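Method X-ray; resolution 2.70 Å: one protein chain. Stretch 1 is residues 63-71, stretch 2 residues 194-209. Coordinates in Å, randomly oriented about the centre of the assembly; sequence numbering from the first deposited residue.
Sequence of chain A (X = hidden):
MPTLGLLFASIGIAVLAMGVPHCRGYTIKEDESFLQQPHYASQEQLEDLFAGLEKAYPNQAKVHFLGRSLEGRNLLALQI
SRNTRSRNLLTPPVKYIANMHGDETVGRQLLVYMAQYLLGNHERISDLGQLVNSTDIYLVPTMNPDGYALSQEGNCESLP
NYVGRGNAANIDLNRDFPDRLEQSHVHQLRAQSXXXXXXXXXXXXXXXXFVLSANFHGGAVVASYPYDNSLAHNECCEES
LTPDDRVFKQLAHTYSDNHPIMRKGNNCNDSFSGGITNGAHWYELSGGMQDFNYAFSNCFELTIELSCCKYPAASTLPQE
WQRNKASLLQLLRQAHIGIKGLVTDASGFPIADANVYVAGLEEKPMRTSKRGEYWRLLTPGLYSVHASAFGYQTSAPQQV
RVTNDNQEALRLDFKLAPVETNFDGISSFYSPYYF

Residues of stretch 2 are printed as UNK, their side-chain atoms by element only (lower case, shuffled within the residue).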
ATOM      1  N   VAL A  63       0.827 -16.577  -7.204  1.00 34.91           N
ATOM      2  CA  VAL A  63       1.944 -15.725  -7.587  1.00 29.54           C
ATOM      3  C   VAL A  63       1.649 -14.985  -8.871  1.00 36.36           C
ATOM      4  O   VAL A  63       1.145 -15.566  -9.828  1.00 43.80           O
ATOM      5  CB  VAL A  63       3.226 -16.524  -7.798  1.00 32.11           C
ATOM      6  CG1 VAL A  63       4.280 -15.647  -8.434  1.00 24.81           C
ATOM      7  CG2 VAL A  63       3.723 -17.100  -6.471  1.00 45.17           C
ATOM      8  N   HIS A  64       1.991 -13.702  -8.877  1.00 38.10           N
ATOM      9  CA  HIS A  64       1.800 -12.832 -10.023  1.00 28.92           C
ATOM     10  C   HIS A  64       3.127 -12.256 -10.490  1.00 32.63           C
ATOM     11  O   HIS A  64       3.921 -11.766  -9.678  1.00 24.23           O
ATOM     12  CB  HIS A  64       0.852 -11.706  -9.644  1.00 22.95           C
ATOM     13  CG  HIS A  64      -0.486 -12.194  -9.191  1.00 39.46           C
ATOM     14  ND1 HIS A  64      -1.531 -12.408 -10.065  1.00 43.38           N
ATOM     15  CD2 HIS A  64      -0.937 -12.546  -7.965  1.00 39.20           C
ATOM     16  CE1 HIS A  64      -2.576 -12.853  -9.393  1.00 41.58           C
ATOM     17  NE2 HIS A  64      -2.243 -12.943  -8.117  1.00 43.02           N
ATOM     18  N   PHE A  65       3.360 -12.334 -11.800  1.00 35.57           N
ATOM     19  CA  PHE A  65       4.547 -11.760 -12.435  1.00 34.67           C
ATOM     20  C   PHE A  65       4.220 -10.344 -12.899  1.00 35.89           C
ATOM     21  O   PHE A  65       3.258 -10.139 -13.646  1.00 39.35           O
ATOM     22  CB  PHE A  65       4.969 -12.637 -13.617  1.00 33.72           C
ATOM     23  CG  PHE A  65       6.006 -12.018 -14.514  1.00 37.65           C
ATOM     24  CD1 PHE A  65       5.633 -11.273 -15.622  1.00 42.21           C
ATOM     25  CD2 PHE A  65       7.351 -12.207 -14.269  1.00 45.07           C
ATOM     26  CE1 PHE A  65       6.584 -10.711 -16.451  1.00 51.23           C
ATOM     27  CE2 PHE A  65       8.307 -11.655 -15.099  1.00 52.74           C
ATOM     28  CZ  PHE A  65       7.923 -10.903 -16.190  1.00 59.29           C
ATOM     29  N   LEU A  66       5.004  -9.372 -12.439  1.00 33.29           N
ATOM     30  CA  LEU A  66       4.766  -7.964 -12.750  1.00 22.25           C
ATOM     31  C   LEU A  66       5.742  -7.511 -13.822  1.00 35.97           C
ATOM     32  O   LEU A  66       5.444  -6.622 -14.620  1.00 50.43           O
ATOM     33  CB  LEU A  66       4.948  -7.103 -11.506  1.00 21.67           C
ATOM     34  CG  LEU A  66       4.169  -7.528 -10.259  1.00 24.05           C
ATOM     35  CD1 LEU A  66       4.302  -6.483  -9.184  1.00 26.39           C
ATOM     36  CD2 LEU A  66       2.717  -7.730 -10.584  1.00 21.34           C
ATOM     37  N   GLY A  67       6.916  -8.125 -13.838  1.00 28.56           N
ATOM     38  CA  GLY A  67       7.894  -7.804 -14.849  1.00 39.16           C
ATOM     39  C   GLY A  67       9.273  -8.186 -14.376  1.00 42.10           C
ATOM     40  O   GLY A  67       9.418  -8.873 -13.371  1.00 38.71           O
ATOM     41  N   ARG A  68      10.290  -7.727 -15.094  1.00 41.45           N
ATOM     42  CA  ARG A  68      11.652  -8.067 -14.752  1.00 33.70           C
ATOM     43  C   ARG A  68      12.534  -6.820 -14.614  1.00 42.10           C
ATOM     44  O   ARG A  68      12.251  -5.774 -15.204  1.00 37.13           O
ATOM     45  CB  ARG A  68      12.210  -9.045 -15.782  1.00 26.93           C
ATOM     46  CG  ARG A  68      12.163 -10.506 -15.352  1.00 26.35           C
ATOM     47  CD  ARG A  68      12.153 -11.410 -16.572  1.00 40.20           C
ATOM     48  NE  ARG A  68      12.314 -12.816 -16.221  1.00 48.56           N
ATOM     49  CZ  ARG A  68      11.653 -13.817 -16.796  1.00 60.19           C
ATOM     50  NH1 ARG A  68      10.768 -13.579 -17.755  1.00 65.87           N
ATOM     51  NH2 ARG A  68      11.878 -15.061 -16.405  1.00 73.83           N
ATOM     52  N   SER A  69      13.590  -6.946 -13.810  1.00 39.55           N
ATOM     53  CA  SER A  69      14.540  -5.872 -13.584  1.00 17.64           C
ATOM     54  C   SER A  69      15.516  -5.794 -14.755  1.00 37.31           C
ATOM     55  O   SER A  69      15.503  -6.645 -15.654  1.00 28.79           O
ATOM     56  CB  SER A  69      15.310  -6.142 -12.305  1.00 22.99           C
ATOM     57  OG  SER A  69      16.299  -7.140 -12.523  1.00 31.91           O
ATOM     58  N   LEU A  70      16.369  -4.772 -14.744  1.00 42.04           N
ATOM     59  CA  LEU A  70      17.384  -4.622 -15.786  1.00 44.25           C
ATOM     60  C   LEU A  70      18.158  -5.913 -15.966  1.00 45.36           C
ATOM     61  O   LEU A  70      18.439  -6.342 -17.092  1.00 46.87           O
ATOM     62  CB  LEU A  70      18.366  -3.504 -15.435  1.00 38.65           C
ATOM     63  CG  LEU A  70      17.849  -2.074 -15.572  1.00 41.93           C
ATOM     64  CD1 LEU A  70      18.872  -1.071 -15.058  1.00 46.95           C
ATOM     65  CD2 LEU A  70      17.516  -1.781 -17.018  1.00 37.86           C
ATOM     66  N   GLU A  71      18.498  -6.534 -14.846  1.00 34.99           N
ATOM     67  CA  GLU A  71      19.420  -7.649 -14.874  1.00 39.56           C
ATOM     68  C   GLU A  71      18.718  -9.003 -14.841  1.00 43.16           C
ATOM     69  O   GLU A  71      19.320 -10.019 -14.483  1.00 38.24           O
ATOM     70  CB  GLU A  71      20.410  -7.504 -13.733  1.00 46.37           C
ATOM     71  CG  GLU A  71      21.192  -6.215 -13.811  1.00 38.88           C
ATOM     72  CD  GLU A  71      22.172  -6.081 -12.678  1.00 56.84           C
ATOM     73  OE1 GLU A  71      21.802  -6.439 -11.534  1.00 61.99           O
ATOM     74  OE2 GLU A  71      23.302  -5.613 -12.931  1.00 57.88           O
ATOM     75  N   UNK A 194      10.558   4.584 -18.559  1.00 43.91           N
ATOM     76  CA  UNK A 194      11.232   4.783 -17.287  1.00 38.74           C
ATOM     77  C   UNK A 194      12.091   3.559 -17.034  1.00 55.09           C
ATOM     78  O   UNK A 194      12.445   2.828 -17.967  1.00 55.08           O
ATOM     79  c   UNK A 194      10.209   4.885 -16.164  1.00 21.84           C
ATOM     80  n   UNK A 194       8.079   9.493 -15.558  1.00 70.84           N
ATOM     81  c   UNK A 194       7.165   8.709 -16.114  1.00 63.00           C
ATOM     82  c   UNK A 194       8.721   6.820 -15.951  1.00 62.66           C
ATOM     83  n   UNK A 194       7.442   7.427 -16.312  1.00 54.07           N
ATOM     84  c   UNK A 194       8.913   5.472 -16.591  1.00 39.29           C
ATOM     85  n   UNK A 194       5.989   9.206 -16.474  1.00 72.01           N
ATOM     86  N   UNK A 195      12.404   3.318 -15.765  1.00 44.09           N
ATOM     87  CA  UNK A 195      13.060   2.084 -15.383  1.00 34.97           C
ATOM     88  C   UNK A 195      12.059   0.930 -15.440  1.00 39.04           C
ATOM     89  O   UNK A 195      10.883   1.084 -15.094  1.00 29.57           O
ATOM     90  n   UNK A 195      16.046   4.324 -15.610  1.00 31.61           N
ATOM     91  c   UNK A 195      15.835   3.247 -14.863  1.00 45.11           C
ATOM     92  c   UNK A 195      14.685   3.328 -13.867  1.00 41.10           C
ATOM     93  o   UNK A 195      16.539   2.240 -14.941  1.00 52.28           O
ATOM     94  c   UNK A 195      13.687   2.191 -13.997  1.00 35.61           C
ATOM     95  N   UNK A 196      12.537  -0.236 -15.894  1.00 37.91           N
ATOM     96  CA  UNK A 196      11.746  -1.457 -16.039  1.00 24.76           C
ATOM     97  C   UNK A 196      10.866  -1.598 -14.818  1.00 27.47           C
ATOM     98  O   UNK A 196       9.677  -1.867 -14.910  1.00 30.75           O
ATOM     99  c   UNK A 196      12.808  -2.560 -16.003  1.00 20.25           C
ATOM    100  c   UNK A 196      13.975  -0.483 -16.085  1.00 29.66           C
ATOM    101  c   UNK A 196      14.029  -1.927 -16.500  1.00 36.77           C
ATOM    102  N   UNK A 197      11.478  -1.396 -13.662  1.00 31.82           N
ATOM    103  CA  UNK A 197      10.835  -1.688 -12.398  1.00 32.70           C
ATOM    104  C   UNK A 197       9.683  -0.730 -12.189  1.00 25.21           C
ATOM    105  O   UNK A 197       8.612  -1.122 -11.748  1.00 25.59           O
ATOM    106  c   UNK A 197      12.985  -2.626 -11.297  1.00 28.91           C
ATOM    107  o   UNK A 197      14.149  -1.029 -12.644  1.00 24.48           O
ATOM    108  c   UNK A 197      14.184  -2.174 -12.125  1.00 42.24           C
ATOM    109  o   UNK A 197      15.158  -2.966 -12.240  1.00 45.49           O
ATOM    110  c   UNK A 197      11.853  -1.582 -11.253  1.00 34.32           C
ATOM    111  N   UNK A 198       9.918   0.530 -12.524  1.00 26.42           N
ATOM    112  CA  UNK A 198       8.899   1.557 -12.417  1.00 27.08           C
ATOM    113  C   UNK A 198       7.745   1.194 -13.344  1.00 33.31           C
ATOM    114  O   UNK A 198       6.600   1.057 -12.910  1.00 41.67           O
ATOM    115  c   UNK A 198       9.461   2.924 -12.837  1.00 36.97           C
ATOM    116  o   UNK A 198      10.761   3.134 -12.253  1.00 29.76           O
ATOM    117  c   UNK A 198       8.501   4.040 -12.441  1.00 32.37           C
ATOM    118  N   UNK A 199       8.057   1.035 -14.628  1.00 33.25           N
ATOM    119  CA  UNK A 199       7.057   0.695 -15.639  1.00 28.19           C
ATOM    120  C   UNK A 199       6.179  -0.470 -15.194  1.00 33.36           C
ATOM    121  O   UNK A 199       4.963  -0.417 -15.312  1.00 35.62           O
ATOM    122  c   UNK A 199       7.735   0.368 -16.980  1.00 17.80           C
ATOM    123  N   UNK A 200       6.806  -1.527 -14.691  1.00 26.35           N
ATOM    124  CA  UNK A 200       6.082  -2.698 -14.230  1.00 20.13           C
ATOM    125  C   UNK A 200       5.040  -2.309 -13.193  1.00 29.11           C
ATOM    126  O   UNK A 200       3.874  -2.702 -13.273  1.00 41.98           O
ATOM    127  c   UNK A 200       7.055  -3.718 -13.637  1.00 26.31           C
ATOM    128  N   UNK A 201       5.462  -1.526 -12.214  1.00 22.05           N
ATOM    129  CA  UNK A 201       4.581  -1.169 -11.119  1.00 30.24           C
ATOM    130  C   UNK A 201       3.515  -0.186 -11.551  1.00 36.59           C
ATOM    131  O   UNK A 201       2.365  -0.258 -11.112  1.00 33.28           O
ATOM    132  c   UNK A 201       5.656  -1.790  -8.997  1.00 36.62           C
ATOM    133  c   UNK A 201       5.385  -0.621  -9.938  1.00 29.79           C
ATOM    134  c   UNK A 201       6.957  -2.488  -9.363  1.00 22.76           C
ATOM    135  c   UNK A 201       5.629  -1.348  -7.548  1.00 52.38           C
ATOM    136  N   UNK A 202       3.899   0.748 -12.408  1.00 26.69           N
ATOM    137  CA  UNK A 202       2.920   1.662 -12.961  1.00 32.44           C
ATOM    138  C   UNK A 202       1.779   0.846 -13.551  1.00 38.17           C
ATOM    139  O   UNK A 202       0.619   1.049 -13.204  1.00 37.93           O
ATOM    140  c   UNK A 202       2.434   3.225 -14.858  1.00 17.66           C
ATOM    141  c   UNK A 202       3.535   2.546 -14.045  1.00 26.85           C
ATOM    142  c   UNK A 202       4.482   3.571 -13.406  1.00 25.38           C
ATOM    143  N   UNK A 203       2.134  -0.096 -14.421  1.00 26.12           N
ATOM    144  CA  UNK A 203       1.170  -0.931 -15.122  1.00 25.99           C
ATOM    145  C   UNK A 203       0.275  -1.650 -14.156  1.00 23.63           C
ATOM    146  O   UNK A 203      -0.931  -1.780 -14.365  1.00 29.42           O
ATOM    147  c   UNK A 203       2.222  -1.507 -17.341  1.00 49.67           C
ATOM    148  c   UNK A 203       1.899  -1.984 -15.952  1.00 26.96           C
ATOM    149  n   UNK A 203       2.535  -2.453 -18.221  1.00 61.89           N
ATOM    150  o   UNK A 203       2.191  -0.303 -17.635  1.00 49.94           O
ATOM    151  N   UNK A 204       0.898  -2.141 -13.098  1.00 21.31           N
ATOM    152  CA  UNK A 204       0.200  -2.925 -12.105  1.00 18.72           C
ATOM    153  C   UNK A 204      -0.780  -2.054 -11.351  1.00 24.79           C
ATOM    154  O   UNK A 204      -1.974  -2.359 -11.260  1.00 36.33           O
ATOM    155  c   UNK A 204       0.046  -6.235  -7.085  1.00 23.06           C
ATOM    156  c   UNK A 204       0.747  -5.486  -6.181  1.00 27.44           C
ATOM    157  c   UNK A 204       1.479  -4.362  -6.574  1.00 25.67           C
ATOM    158  c   UNK A 204       0.822  -4.705  -8.847  1.00 35.47           C
ATOM    159  c   UNK A 204       1.213  -3.550 -11.153  1.00 22.98           C
ATOM    160  c   UNK A 204      -0.167  -5.627 -10.640  1.00 29.49           C
ATOM    161  n   UNK A 204      -0.506  -6.379  -9.532  1.00 39.03           N
ATOM    162  c   UNK A 204       0.637  -4.586 -10.269  1.00 34.34           C
ATOM    163  c   UNK A 204       0.091  -5.834  -8.421  1.00 30.29           C
ATOM    164  c   UNK A 204       1.526  -3.962  -7.894  1.00 19.41           C
ATOM    165  N   UNK A 205      -0.276  -0.942 -10.840  1.00 28.16           N
ATOM    166  CA  UNK A 205      -1.072  -0.049  -9.997  1.00 39.22           C
ATOM    167  C   UNK A 205      -2.379   0.389 -10.677  1.00 43.33           C
ATOM    168  O   UNK A 205      -3.424   0.486 -10.021  1.00 54.41           O
ATOM    169  c   UNK A 205      -1.073   2.161  -8.734  1.00 27.54           C
ATOM    170  c   UNK A 205       2.030   1.765  -8.469  1.00 22.35           C
ATOM    171  c   UNK A 205      -0.228   1.181  -9.518  1.00 26.67           C
ATOM    172  c   UNK A 205       0.949   0.720  -8.653  1.00 26.93           C
ATOM    173  N   UNK A 206      -2.324   0.632 -11.986  1.00 30.12           N
ATOM    174  CA  UNK A 206      -3.500   1.084 -12.733  1.00 30.08           C
ATOM    175  C   UNK A 206      -4.316  -0.091 -13.276  1.00 32.07           C
ATOM    176  O   UNK A 206      -5.381   0.100 -13.869  1.00 34.94           O
ATOM    177  c   UNK A 206      -3.119   2.022 -13.905  1.00 29.88           C
ATOM    178  c   UNK A 206      -2.195   1.311 -14.878  1.00 30.35           C
ATOM    179  c   UNK A 206      -2.479   3.307 -13.384  1.00 22.11           C
ATOM    180  N   UNK A 207      -3.823  -1.307 -13.048  1.00 36.95           N
ATOM    181  CA  UNK A 207      -4.444  -2.501 -13.621  1.00 29.25           C
ATOM    182  C   UNK A 207      -5.589  -3.033 -12.761  1.00 23.28           C
ATOM    183  O   UNK A 207      -6.430  -3.797 -13.234  1.00 28.76           O
ATOM    184  c   UNK A 207      -3.389  -3.590 -13.866  1.00 28.14           C
ATOM    185  o   UNK A 207      -3.151  -4.372 -12.706  1.00 30.82           O
ATOM    186  N   UNK A 208      -5.616  -2.620 -11.503  1.00 23.88           N
ATOM    187  CA  UNK A 208      -6.653  -3.042 -10.573  1.00 25.40           C
ATOM    188  C   UNK A 208      -7.059  -1.885  -9.673  1.00 22.34           C
ATOM    189  O   UNK A 208      -6.273  -0.983  -9.410  1.00 43.02           O
ATOM    190  c   UNK A 208      -6.148  -4.195  -9.699  1.00 36.63           C
ATOM    191  c   UNK A 208      -5.741  -5.416 -10.482  1.00 36.79           C
ATOM    192  n   UNK A 208      -5.067  -9.156  -9.789  1.00 54.43           N
ATOM    193  c   UNK A 208      -5.355  -7.864 -10.486  1.00 49.05           C
ATOM    194  c   UNK A 208      -5.427  -6.612  -9.599  1.00 34.37           C
ATOM    195  N   UNK A 209      -8.292  -1.925  -9.181  1.00 24.62           N
ATOM    196  CA  UNK A 209      -8.830  -0.850  -8.350  1.00 17.51           C
ATOM    197  C   UNK A 209      -8.327  -0.939  -6.904  1.00 31.78           C
ATOM    198  O   UNK A 209      -9.113  -1.072  -5.963  1.00 31.20           O
ATOM    199  c   UNK A 209      -9.287  -2.990  -9.426  1.00 14.30           C
ATOM    200  c   UNK A 209     -10.386  -2.635  -8.493  1.00 11.13           C
ATOM    201  c   UNK A 209     -10.324  -1.135  -8.390  1.00 13.54           C
TER

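Position 194 has seven side-chain atoms: three carbons, a nitrogen, then a carbon carrying two more nitrogens. That is a guanidinium, so Arg194. It does not reach stretch 1.

Position 195 has three carbons, the third carrying one oxygen and one nitrogen. The oxygen lies near Leu70. Two carbons leading to an amide carbon give Gln195. Leu70 CD1 is 4.1 Å from Gln195 OE1. It sits at the N-cap position, right before the helix.

Position 196 has three carbons that close a ring onto the backbone N. Its CB is 3.4 Å from Arg68 O. The ring identifies Pro196. Its CG packs against Leu70 CD2 at 3.5 Å, an apolar contact.

Position 197 has three carbons, the third carrying two oxygens. One oxygen lies near Ser69 and the backbone of Leu70. This is Glu197. Leu70 N donates a weak hydrogen bond to Glu197 OE1 at 3.3 Å, and Ser69 CB is 3.2 Å from the same Glu197 OE1. Glu197 OE2 is satisfied elsewhere in the structure.

Position 198 has one carbon bearing one oxygen and one carbon: Thr198. It faces no residue of stretch 1.

Position 199 has a single carbon and is out of reach: Ala199.

Position 200 also has a single carbon, but this one points toward the strand. Its CB is 3.5 Å from Leu66 O and 4.3 Å from Gly67 CA. It is Ala200.

Position 201 has four carbons, forked at the second: Leu201. Its CB points away, although the end of the side chain comes nearer.

Position 202 has three carbons, one carrying the other two: Val202. It is buried but does not touch stretch 1.

Position 203 has two carbons, the second with one oxygen and one nitrogen: Asn203. It points toward the strand but stops short of contact.

Position 204 has one carbon, then fused five- and six-membered rings holding eight carbons and one nitrogen. A leucine methyl of stretch 1 sits on the ring system. This is Trp204. Leu66 CD2 lies over the face of its five-membered ring, 3.6 Å from Trp204 CD1, in a CH-pi contact.

Position 205 has four carbons, forked at the first, with one arm two carbons long: Ile205. Position 206 has one carbon carrying two: Val206. Neither reaches stretch 1.

Position 207 has one carbon and one oxygen: Ser207. Its OG donates to Trp204 O at 2.7 Å.

Position 208 has four carbons in a row ending in nitrogen: Lys208. His64 CE1 is 4.5 Å from Lys208 NZ, a loose approach.

Position 209 has three carbons closing a ring onto the backbone N: Pro209. It makes no contact.

The strand and helix run roughly antiparallel, at 144°. Their axes approach to 7.4 Å. Small residues permit this at the centre: an ideal CB on Gly67 would come 3.1 Å from Ala200 CB. Leu66 against Trp204 and Leu70 against Pro196 supply apolar packing. Polar pairing is slight, with one weak hydrogen bond to Glu197.

Stretch 2 (194-209) RQPETAALVNWIVSKP
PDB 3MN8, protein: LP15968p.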